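Local coordinates for beta-1,4-mannanase (Aplysia kurodai, PDB 3VUP), which hydrolyses beta-1,4-mannan as a digestive-fluid enzyme built on a TIM barrel, probably cutting the beta-1,4-mannosidic bonds of the main chain, at residues I168-N173 with A182-G187. Residues are numbered along the deposited sequence; the frame is centred on the assembly and turned at random.
Sequences IPDKHN and ALKNSG. With SO4 (sulfate ion), chain G.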
loop_
_atom_site.group_PDB
_atom_site.type_symbol
_atom_site.label_atom_id
_atom_site.label_comp_id
_atom_site.label_asym_id
_atom_site.label_seq_id
_atom_site.Cartn_x
_atom_site.Cartn_y
_atom_site.Cartn_z
ATOM N N ILE A 168 9.820 7.299 -15.154
ATOM C CA ILE A 168 10.267 7.310 -16.541
ATOM C C ILE A 168 10.702 5.901 -16.935
ATOM O O ILE A 168 11.640 5.358 -16.352
ATOM C CB ILE A 168 11.446 8.278 -16.734
ATOM C CG1 ILE A 168 11.033 9.697 -16.340
ATOM C CG2 ILE A 168 11.934 8.220 -18.177
ATOM C CD1 ILE A 168 12.198 10.652 -16.150
ATOM N N PRO A 169 10.014 5.291 -17.911
ATOM C CA PRO A 169 10.376 3.946 -18.364
ATOM C C PRO A 169 11.465 4.016 -19.429
ATOM O O PRO A 169 11.709 5.082 -19.998
ATOM C CB PRO A 169 9.076 3.456 -18.988
ATOM C CG PRO A 169 8.517 4.697 -19.627
ATOM C CD PRO A 169 8.872 5.829 -18.679
ATOM N N ASP A 170 12.102 2.886 -19.703
ATOM C CA ASP A 170 13.110 2.787 -20.756
ATOM C C ASP A 170 14.267 3.766 -20.567
ATOM O O ASP A 170 14.759 4.355 -21.530
ATOM C CB ASP A 170 12.483 2.953 -22.147
ATOM C CG ASP A 170 13.384 2.440 -23.248
ATOM O OD1 ASP A 170 13.196 2.854 -24.413
ATOM O OD2 ASP A 170 14.288 1.628 -22.940
ATOM N N LYS A 171 14.708 3.922 -19.325
ATOM C CA LYS A 171 15.817 4.808 -19.023
ATOM C C LYS A 171 17.008 3.980 -18.574
ATOM O O LYS A 171 16.949 3.278 -17.563
ATOM C CB LYS A 171 15.439 5.815 -17.933
ATOM C CG LYS A 171 16.425 6.979 -17.807
ATOM C CD LYS A 171 16.333 7.906 -19.018
ATOM C CE LYS A 171 17.134 9.184 -18.829
ATOM N NZ LYS A 171 18.583 8.905 -18.673
ATOM N N HIS A 172 18.097 4.066 -19.323
ATOM C CA HIS A 172 19.322 3.417 -18.911
ATOM C C HIS A 172 19.875 4.057 -17.649
ATOM O O HIS A 172 19.843 5.278 -17.484
ATOM C CB HIS A 172 20.374 3.533 -20.015
ATOM C CG HIS A 172 21.769 3.257 -19.547
ATOM N ND1 HIS A 172 22.203 1.998 -19.194
ATOM C CD2 HIS A 172 22.825 4.086 -19.365
ATOM C CE1 HIS A 172 23.467 2.063 -18.813
ATOM N NE2 HIS A 172 23.870 3.318 -18.912
ATOM N N ASN A 173 20.421 3.223 -16.777
ATOM C CA ASN A 173 21.283 3.712 -15.715
ATOM C C ASN A 173 22.356 2.669 -15.483
ATOM O O ASN A 173 22.083 1.473 -15.556
ATOM C CB ASN A 173 20.495 4.001 -14.432
ATOM C CG ASN A 173 21.278 4.861 -13.441
ATOM O OD1 ASN A 173 22.263 4.414 -12.852
ATOM N ND2 ASN A 173 20.815 6.082 -13.229
ATOM N N ALA A 182 13.954 -2.504 -18.577
ATOM C CA ALA A 182 13.063 -3.668 -18.569
ATOM C C ALA A 182 11.588 -3.265 -18.602
ATOM O O ALA A 182 10.739 -4.063 -19.002
ATOM C CB ALA A 182 13.337 -4.558 -17.372
ATOM N N LEU A 183 11.292 -2.033 -18.188
ATOM C CA LEU A 183 9.933 -1.497 -18.177
ATOM C C LEU A 183 9.530 -0.822 -19.483
ATOM O O LEU A 183 8.437 -0.265 -19.567
ATOM C CB LEU A 183 9.740 -0.531 -17.008
ATOM C CG LEU A 183 9.811 -1.197 -15.633
ATOM C CD1 LEU A 183 9.805 -0.141 -14.551
ATOM C CD2 LEU A 183 8.659 -2.178 -15.422
ATOM N N LYS A 184 10.385 -0.870 -20.499
ATOM C CA LYS A 184 10.027 -0.302 -21.792
ATOM C C LYS A 184 8.725 -0.917 -22.287
ATOM O O LYS A 184 8.569 -2.140 -22.300
ATOM C CB LYS A 184 11.132 -0.535 -22.827
ATOM C CG LYS A 184 10.779 0.013 -24.199
ATOM C CD LYS A 184 11.821 -0.347 -25.234
ATOM C CE LYS A 184 11.431 0.231 -26.579
ATOM N NZ LYS A 184 12.311 -0.264 -27.660
ATOM N N ASN A 185 7.793 -0.054 -22.685
ATOM C CA ASN A 185 6.513 -0.485 -23.230
ATOM C C ASN A 185 5.700 -1.360 -22.278
ATOM O O ASN A 185 4.877 -2.154 -22.712
ATOM C CB ASN A 185 6.693 -1.130 -24.603
ATOM C CG ASN A 185 7.058 -0.107 -25.656
ATOM O OD1 ASN A 185 6.706 1.072 -25.532
ATOM N ND2 ASN A 185 7.769 -0.538 -26.688
ATOM N N SER A 186 5.910 -1.184 -20.978
ATOM C CA SER A 186 5.123 -1.901 -19.975
ATOM C C SER A 186 3.830 -1.172 -19.646
ATOM O O SER A 186 2.892 -1.761 -19.102
ATOM C CB SER A 186 5.924 -2.031 -18.685
ATOM O OG SER A 186 6.174 -0.750 -18.118
ATOM N N GLY A 187 3.798 0.120 -19.949
ATOM C CA GLY A 187 2.717 0.978 -19.515
ATOM C C GLY A 187 3.111 1.879 -18.360
ATOM O O GLY A 187 2.413 2.854 -18.095
HETATM S S SO4 G . 18.591 6.771 -22.066
HETATM O O1 SO4 G . 19.447 7.086 -20.921
HETATM O O2 SO4 G . 17.816 5.589 -21.735
HETATM O O3 SO4 G . 17.717 7.914 -22.328
HETATM O O4 SO4 G . 19.416 6.519 -23.237
#
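Asp170 and Pro169 meet Lys184 and Leu183 in a small van der Waals contact between two parts of one long surface loop. This loop joins barrel strand 157-161 to helix 197-214 of the TIM barrel. The side chains of Asp170 and Lys184 leave the loop alongside each other. With CG anti to the backbone N in both residues (chi1 -162° and 179°), the carboxylate is laid against the lysine stem. The lysine chain stays extended, and its methylenes pass along the carboxylate. Asp170 OD1 lies 3.6 Å from Lys184 CD. The ammonium end runs on past the acid, and Asp170 OD1 to Lys184 NZ is 4.6 Å, too far for a salt bridge. Next to this pair, Pro169 CB sits 3.8 Å from Leu183 O. That oxygen accepts two hydrogen bonds in the type II beta turn from Leu183 to Ser186, from Ser186 N at 3.0 Å and Ser186 OG at 2.7 Å. Thr180 OG1, between the two segments, hydrogen-bonds with Ile168 O and Lys171 N. Beyond Asp170, and outside the contact itself, Lys171 NZ and His172 N hydrogen-bond a sulfate ion, probably from the crystallisation liquor. Asp170 and Lys184 are exposed, so their opposite charges probably give a modest, solvent-screened attraction, while direct touch is between the lysine methylenes and the aspartate side chain, and between Pro169 CB and the Leu183 carbonyl.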